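Local atomic coordinates of hemolysin activator protein CdiB (Acinetobacter baumannii ACICU, PDB entry 6WIL), a protein that probably secretes its partner CdiA toxin across the outer membrane, as a two-partner secretion transporter (TpsB) of the Omp85 superfamily in contact-dependent growth inhibition. Residues Pro511-Leu523 with Ala534-Ile546. Sequence-based numbering, arbitrary orientation.
Sequences PGQRYLLGSVLGL and AFTGRGLIAPDSI
Leu517 to Leu523 pair antiparallel with Ala534 to Ile541, and the segment axes come within 4.4 Å at 145° between their directions. Leu523, Leu521 and Ser519 each exchange two backbone hydrogen bonds, with Ala534, Thr536 and Arg538 in turn. A classic beta bulge then shifts the register by one, setting both Leu540 and Ile541 opposite Leu517. The carbonyl of Leu517 takes both amides, Leu540 N at 2.6 Å from Leu517 O and Ile541 N at 3.1 Å from it. Leu517 N returns a bond to Ile541 O.

The bulge puts two side chains against Leu517. With CG anti to the backbone N (chi1 174°), Leu517 brings CD2 to 3.7 Å from Leu540 CB, while its own CB meets Ile541 CB. Leu540 CD1 reaches on to Ser519 CB. Ile541 CG2 lies at the edge of the Tyr515 ring, in its plane, 3.8 Å from Tyr515 CD2. The Tyr515 hydroxyl is hydrogen-bonded to Gln501 of the preceding strand.

On the other face of the sheet, Val520 CG1 packs 3.6 Å from Phe535 CB. Phe535 faces Gly522, and Val520 faces Gly537, across non-hydrogen-bonded pairs. These glycines let the backbones approach closely, to 3.8 Å between the CA atoms of Gly522 and Phe535. Tyr496 of strand 493-505 touches both Val520 and Phe535.

Beyond this bulged end of the pairing, in the loops, the Pro543 ring rests on the backbone of Gln513, with Pro543 CG 3.4 Å from Gln513 CA. A type I turn runs from Pro543 to Ile546, and Ser545 OG makes a weak hydrogen bond to Gln513 OE1. Together the two strands form a beta hairpin, the fourteenth and fifteenth strands of the closed 16-stranded antiparallel barrel characteristic of TpsB transporters of the Omp85 superfamily.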
ATOM      1  N   PRO A 511      -5.098   4.689 -34.354  1.00100.41           N
ATOM      2  CA  PRO A 511      -5.796   3.397 -34.327  1.00 94.15           C
ATOM      3  C   PRO A 511      -5.029   2.309 -35.063  1.00 98.63           C
ATOM      4  O   PRO A 511      -4.192   2.569 -35.931  1.00 93.15           O
ATOM      5  CB  PRO A 511      -7.131   3.700 -35.019  1.00 92.03           C
ATOM      6  CG  PRO A 511      -7.330   5.164 -34.826  1.00 98.64           C
ATOM      7  CD  PRO A 511      -5.955   5.770 -34.873  1.00 93.14           C
ATOM      8  N   GLY A 512      -5.338   1.064 -34.702  1.00 90.68           N
ATOM      9  CA  GLY A 512      -4.617  -0.085 -35.203  1.00 94.95           C
ATOM     10  C   GLY A 512      -3.311  -0.374 -34.494  1.00 85.78           C
ATOM     11  O   GLY A 512      -2.753  -1.466 -34.676  1.00 83.94           O
ATOM     12  N   GLN A 513      -2.801   0.566 -33.696  1.00 77.39           N
ATOM     13  CA  GLN A 513      -1.583   0.390 -32.916  1.00 84.64           C
ATOM     14  C   GLN A 513      -1.848   0.563 -31.427  1.00 81.30           C
ATOM     15  O   GLN A 513      -1.028   1.129 -30.707  1.00 77.06           O
ATOM     16  CB  GLN A 513      -0.500   1.365 -33.380  1.00 88.81           C
ATOM     17  CG  GLN A 513      -0.209   1.299 -34.863  1.00 92.55           C
ATOM     18  CD  GLN A 513       1.253   1.530 -35.171  1.00 82.04           C
ATOM     19  OE1 GLN A 513       2.006   2.012 -34.326  1.00 84.20           O
ATOM     20  NE2 GLN A 513       1.669   1.170 -36.380  1.00 79.16           N
ATOM     21  N   ARG A 514      -2.985   0.073 -30.954  1.00 78.75           N
ATOM     22  CA  ARG A 514      -3.461   0.395 -29.621  1.00 69.80           C
ATOM     23  C   ARG A 514      -3.428  -0.787 -28.660  1.00 58.28           C
ATOM     24  O   ARG A 514      -3.917  -0.661 -27.532  1.00 72.70           O
ATOM     25  CB  ARG A 514      -4.887   0.947 -29.704  1.00 66.14           C
ATOM     26  CG  ARG A 514      -5.129   1.884 -30.882  1.00 77.46           C
ATOM     27  CD  ARG A 514      -6.561   2.403 -30.883  1.00 82.17           C
ATOM     28  NE  ARG A 514      -7.537   1.318 -30.964  1.00100.10           N
ATOM     29  CZ  ARG A 514      -8.851   1.495 -31.062  1.00 92.81           C
ATOM     30  NH1 ARG A 514      -9.659   0.446 -31.126  1.00 74.63           N
ATOM     31  NH2 ARG A 514      -9.357   2.721 -31.096  1.00 86.36           N
ATOM     32  N   TYR A 515      -2.871  -1.925 -29.064  1.00 47.26           N
ATOM     33  CA  TYR A 515      -2.990  -3.136 -28.267  1.00 47.24           C
ATOM     34  C   TYR A 515      -1.702  -3.946 -28.300  1.00 58.31           C
ATOM     35  O   TYR A 515      -1.063  -4.078 -29.347  1.00 57.88           O
ATOM     36  CB  TYR A 515      -4.153  -4.003 -28.755  1.00 42.34           C
ATOM     37  CG  TYR A 515      -4.396  -5.219 -27.896  1.00 51.88           C
ATOM     38  CD1 TYR A 515      -5.085  -5.114 -26.699  1.00 54.85           C
ATOM     39  CD2 TYR A 515      -3.936  -6.473 -28.281  1.00 54.40           C
ATOM     40  CE1 TYR A 515      -5.317  -6.219 -25.905  1.00 55.50           C
ATOM     41  CE2 TYR A 515      -4.161  -7.588 -27.490  1.00 49.96           C
ATOM     42  CZ  TYR A 515      -4.853  -7.453 -26.301  1.00 53.84           C
ATOM     43  OH  TYR A 515      -5.087  -8.550 -25.503  1.00 48.99           O
ATOM     44  N   LEU A 516      -1.338  -4.493 -27.142  1.00 59.32           N
ATOM     45  CA  LEU A 516      -0.197  -5.385 -27.005  1.00 52.53           C
ATOM     46  C   LEU A 516      -0.603  -6.596 -26.181  1.00 44.72           C
ATOM     47  O   LEU A 516      -1.361  -6.475 -25.215  1.00 54.51           O
ATOM     48  CB  LEU A 516       0.996  -4.687 -26.340  1.00 53.33           C
ATOM     49  CG  LEU A 516       1.800  -3.706 -27.193  1.00 50.29           C
ATOM     50  CD1 LEU A 516       2.898  -3.047 -26.374  1.00 47.83           C
ATOM     51  CD2 LEU A 516       2.381  -4.397 -28.416  1.00 47.45           C
ATOM     52  N   LEU A 517      -0.098  -7.763 -26.573  1.00 53.58           N
ATOM     53  CA  LEU A 517      -0.313  -8.999 -25.831  1.00 49.32           C
ATOM     54  C   LEU A 517       1.000  -9.763 -25.803  1.00 61.99           C
ATOM     55  O   LEU A 517       1.499 -10.181 -26.852  1.00 54.26           O
ATOM     56  CB  LEU A 517      -1.417  -9.853 -26.464  1.00 58.82           C
ATOM     57  CG  LEU A 517      -1.611 -11.243 -25.848  1.00 58.45           C
ATOM     58  CD1 LEU A 517      -2.318 -11.161 -24.509  1.00 44.97           C
ATOM     59  CD2 LEU A 517      -2.354 -12.171 -26.796  1.00 55.39           C
ATOM     60  N   GLY A 518       1.560  -9.931 -24.609  1.00 50.51           N
ATOM     61  CA  GLY A 518       2.788 -10.682 -24.446  1.00 51.94           C
ATOM     62  C   GLY A 518       2.631 -11.808 -23.448  1.00 62.53           C
ATOM     63  O   GLY A 518       1.683 -11.815 -22.654  1.00 64.58           O
ATOM     64  N   SER A 519       3.545 -12.774 -23.479  1.00 51.46           N
ATOM     65  CA  SER A 519       3.507 -13.888 -22.546  1.00 59.07           C
ATOM     66  C   SER A 519       4.920 -14.187 -22.069  1.00 63.70           C
ATOM     67  O   SER A 519       5.894 -13.984 -22.797  1.00 59.33           O
ATOM     68  CB  SER A 519       2.882 -15.139 -23.175  1.00 65.97           C
ATOM     69  OG  SER A 519       2.593 -16.109 -22.184  1.00 67.77           O
ATOM     70  N   VAL A 520       5.017 -14.675 -20.835  1.00 62.15           N
ATOM     71  CA  VAL A 520       6.296 -14.896 -20.170  1.00 56.83           C
ATOM     72  C   VAL A 520       6.236 -16.209 -19.403  1.00 53.39           C
ATOM     73  O   VAL A 520       5.224 -16.527 -18.772  1.00 52.08           O
ATOM     74  CB  VAL A 520       6.645 -13.717 -19.233  1.00 53.09           C
ATOM     75  CG1 VAL A 520       7.595 -14.153 -18.128  1.00 61.85           C
ATOM     76  CG2 VAL A 520       7.255 -12.580 -20.028  1.00 57.61           C
ATOM     77  N   LEU A 521       7.321 -16.980 -19.473  1.00 66.09           N
ATOM     78  CA  LEU A 521       7.492 -18.195 -18.687  1.00 58.34           C
ATOM     79  C   LEU A 521       8.859 -18.148 -18.022  1.00 57.86           C
ATOM     80  O   LEU A 521       9.864 -17.879 -18.690  1.00 59.70           O
ATOM     81  CB  LEU A 521       7.364 -19.445 -19.565  1.00 66.12           C
ATOM     82  CG  LEU A 521       7.474 -20.802 -18.866  1.00 75.22           C
ATOM     83  CD1 LEU A 521       6.270 -21.054 -17.972  1.00 60.59           C
ATOM     84  CD2 LEU A 521       7.640 -21.919 -19.883  1.00 77.51           C
ATOM     85  N   GLY A 522       8.901 -18.396 -16.717  1.00 50.07           N
ATOM     86  CA  GLY A 522      10.153 -18.295 -16.006  1.00 49.70           C
ATOM     87  C   GLY A 522      10.120 -18.983 -14.659  1.00 58.80           C
ATOM     88  O   GLY A 522       9.164 -19.683 -14.319  1.00 60.57           O
ATOM     89  N   LEU A 523      11.190 -18.768 -13.891  1.00 61.30           N
ATOM     90  CA  LEU A 523      11.342 -19.382 -12.579  1.00 61.11           C
ATOM     91  C   LEU A 523      12.054 -18.415 -11.643  1.00 47.78           C
ATOM     92  O   LEU A 523      12.760 -17.501 -12.079  1.00 61.35           O
ATOM     93  CB  LEU A 523      12.119 -20.703 -12.657  1.00 73.56           C
ATOM     94  CG  LEU A 523      13.638 -20.607 -12.835  1.00 72.72           C
ATOM     95  CD1 LEU A 523      14.286 -21.939 -12.505  1.00 63.26           C
ATOM     96  CD2 LEU A 523      14.019 -20.166 -14.245  1.00 61.17           C
ATOM     97  N   ALA A 534      14.625 -15.563 -13.613  1.00 64.09           N
ATOM     98  CA  ALA A 534      14.913 -15.713 -15.030  1.00 63.16           C
ATOM     99  C   ALA A 534      13.625 -16.010 -15.777  1.00 56.88           C
ATOM    100  O   ALA A 534      12.806 -16.813 -15.321  1.00 56.26           O
ATOM    101  CB  ALA A 534      15.932 -16.831 -15.277  1.00 57.10           C
ATOM    102  N   PHE A 535      13.448 -15.362 -16.926  1.00 56.75           N
ATOM    103  CA  PHE A 535      12.268 -15.599 -17.742  1.00 56.34           C
ATOM    104  C   PHE A 535      12.636 -15.497 -19.212  1.00 53.80           C
ATOM    105  O   PHE A 535      13.539 -14.747 -19.594  1.00 58.44           O
ATOM    106  CB  PHE A 535      11.139 -14.609 -17.419  1.00 57.98           C
ATOM    107  CG  PHE A 535      11.412 -13.198 -17.870  1.00 55.79           C
ATOM    108  CD1 PHE A 535      12.052 -12.301 -17.033  1.00 43.48           C
ATOM    109  CD2 PHE A 535      11.012 -12.765 -19.128  1.00 60.14           C
ATOM    110  CE1 PHE A 535      12.299 -11.004 -17.442  1.00 51.53           C
ATOM    111  CE2 PHE A 535      11.261 -11.471 -19.543  1.00 50.73           C
ATOM    112  CZ  PHE A 535      11.904 -10.589 -18.699  1.00 58.40           C
ATOM    113  N   THR A 536      11.924 -16.262 -20.029  1.00 47.12           N
ATOM    114  CA  THR A 536      11.938 -16.102 -21.474  1.00 56.29           C
ATOM    115  C   THR A 536      10.514 -15.834 -21.939  1.00 60.63           C
ATOM    116  O   THR A 536       9.566 -16.471 -21.467  1.00 66.92           O
ATOM    117  CB  THR A 536      12.514 -17.336 -22.176  1.00 50.50           C
ATOM    118  OG1 THR A 536      12.224 -17.269 -23.578  1.00 64.90           O
ATOM    119  CG2 THR A 536      11.931 -18.614 -21.593  1.00 61.54           C
ATOM    120  N   GLY A 537      10.360 -14.870 -22.847  1.00 62.24           N
ATOM    121  CA  GLY A 537       9.047 -14.436 -23.275  1.00 58.17           C
ATOM    122  C   GLY A 537       9.019 -14.117 -24.756  1.00 65.50           C
ATOM    123  O   GLY A 537      10.037 -14.184 -25.448  1.00 66.33           O
ATOM    124  N   ARG A 538       7.824 -13.767 -25.229  1.00 62.45           N
ATOM    125  CA  ARG A 538       7.632 -13.378 -26.618  1.00 67.55           C
ATOM    126  C   ARG A 538       6.376 -12.528 -26.718  1.00 64.43           C
ATOM    127  O   ARG A 538       5.470 -12.635 -25.887  1.00 62.83           O
ATOM    128  CB  ARG A 538       7.525 -14.600 -27.539  1.00 68.20           C
ATOM    129  CG  ARG A 538       6.158 -15.273 -27.527  1.00 64.96           C
ATOM    130  CD  ARG A 538       6.090 -16.418 -28.524  1.00 65.34           C
ATOM    131  NE  ARG A 538       6.806 -16.110 -29.760  1.00 86.69           N
ATOM    132  CZ  ARG A 538       6.305 -15.392 -30.760  1.00 91.34           C
ATOM    133  NH1 ARG A 538       7.037 -15.166 -31.845  1.00 89.37           N
ATOM    134  NH2 ARG A 538       5.077 -14.897 -30.678  1.00 87.80           N
ATOM    135  N   GLY A 539       6.336 -11.677 -27.743  1.00 57.91           N
ATOM    136  CA  GLY A 539       5.137 -10.909 -28.026  1.00 69.26           C
ATOM    137  C   GLY A 539       4.165 -11.732 -28.851  1.00 64.00           C
ATOM    138  O   GLY A 539       4.543 -12.331 -29.864  1.00 67.36           O
ATOM    139  N   LEU A 540       2.906 -11.767 -28.417  1.00 49.97           N
ATOM    140  CA  LEU A 540       1.891 -12.568 -29.095  1.00 66.14           C
ATOM    141  C   LEU A 540       1.116 -11.759 -30.131  1.00 64.86           C
ATOM    142  O   LEU A 540       1.052 -12.147 -31.302  1.00 71.76           O
ATOM    143  CB  LEU A 540       0.935 -13.180 -28.067  1.00 58.53           C
ATOM    144  CG  LEU A 540       1.594 -14.147 -27.083  1.00 48.36           C
ATOM    145  CD1 LEU A 540       0.562 -14.747 -26.150  1.00 60.29           C
ATOM    146  CD2 LEU A 540       2.349 -15.235 -27.828  1.00 57.37           C
ATOM    147  N   ILE A 541       0.522 -10.640 -29.722  1.00 63.05           N
ATOM    148  CA  ILE A 541      -0.209  -9.760 -30.624  1.00 49.29           C
ATOM    149  C   ILE A 541       0.389  -8.367 -30.529  1.00 49.64           C
ATOM    150  O   ILE A 541       0.528  -7.818 -29.429  1.00 58.03           O
ATOM    151  CB  ILE A 541      -1.713  -9.731 -30.304  1.00 60.81           C
ATOM    152  CG1 ILE A 541      -2.359 -11.063 -30.688  1.00 66.06           C
ATOM    153  CG2 ILE A 541      -2.389  -8.570 -31.025  1.00 57.36           C
ATOM    154  CD1 ILE A 541      -2.079 -11.480 -32.121  1.00 78.74           C
ATOM    155  N   ALA A 542       0.738  -7.797 -31.679  1.00 51.92           N
ATOM    156  CA  ALA A 542       1.322  -6.466 -31.726  1.00 51.82           C
ATOM    157  C   ALA A 542       1.088  -5.887 -33.110  1.00 70.29           C
ATOM    158  O   ALA A 542       0.910  -6.645 -34.069  1.00 61.29           O
ATOM    159  CB  ALA A 542       2.823  -6.507 -31.412  1.00 60.59           C
ATOM    160  N   PRO A 543       1.075  -4.563 -33.247  1.00 74.88           N
ATOM    161  CA  PRO A 543       1.048  -3.962 -34.582  1.00 72.57           C
ATOM    162  C   PRO A 543       2.282  -4.360 -35.376  1.00 79.74           C
ATOM    163  O   PRO A 543       3.274  -4.854 -34.833  1.00 77.65           O
ATOM    164  CB  PRO A 543       1.028  -2.455 -34.299  1.00 69.13           C
ATOM    165  CG  PRO A 543       0.512  -2.344 -32.908  1.00 74.50           C
ATOM    166  CD  PRO A 543       0.999  -3.551 -32.182  1.00 79.62           C
ATOM    167  N   ASP A 544       2.206  -4.134 -36.688  1.00 82.12           N
ATOM    168  CA  ASP A 544       3.295  -4.534 -37.574  1.00 86.06           C
ATOM    169  C   ASP A 544       4.603  -3.841 -37.217  1.00 73.72           C
ATOM    170  O   ASP A 544       5.681  -4.411 -37.421  1.00 73.64           O
ATOM    171  CB  ASP A 544       2.913  -4.248 -39.026  1.00 87.55           C
ATOM    172  CG  ASP A 544       1.939  -5.270 -39.584  1.00 85.72           C
ATOM    173  OD1 ASP A 544       2.339  -6.443 -39.750  1.00 73.83           O
ATOM    174  OD2 ASP A 544       0.772  -4.906 -39.841  1.00 98.93           O
ATOM    175  N   SER A 545       4.535  -2.625 -36.673  1.00 74.39           N
ATOM    176  CA  SER A 545       5.741  -1.879 -36.330  1.00 83.39           C
ATOM    177  C   SER A 545       6.450  -2.422 -35.095  1.00 85.53           C
ATOM    178  O   SER A 545       7.530  -1.919 -34.763  1.00 78.15           O
ATOM    179  CB  SER A 545       5.402  -0.401 -36.124  1.00 72.46           C
ATOM    180  OG  SER A 545       4.513  -0.226 -35.035  1.00 76.42           O
ATOM    181  N   ILE A 546       5.884  -3.414 -34.411  1.00 73.61           N
ATOM    182  CA  ILE A 546       6.503  -4.040 -33.246  1.00 81.90           C
ATOM    183  C   ILE A 546       6.972  -5.434 -33.640  1.00 88.12           C
ATOM    184  O   ILE A 546       6.263  -6.167 -34.340  1.00 88.90           O
ATOM    185  CB  ILE A 546       5.534  -4.099 -32.049  1.00 80.44           C
ATOM    186  CG1 ILE A 546       5.061  -2.694 -31.662  1.00 82.94           C
ATOM    187  CG2 ILE A 546       6.199  -4.777 -30.866  1.00 73.35           C
ATOM    188  CD1 ILE A 546       6.018  -1.946 -30.751  1.00 61.45           C
TER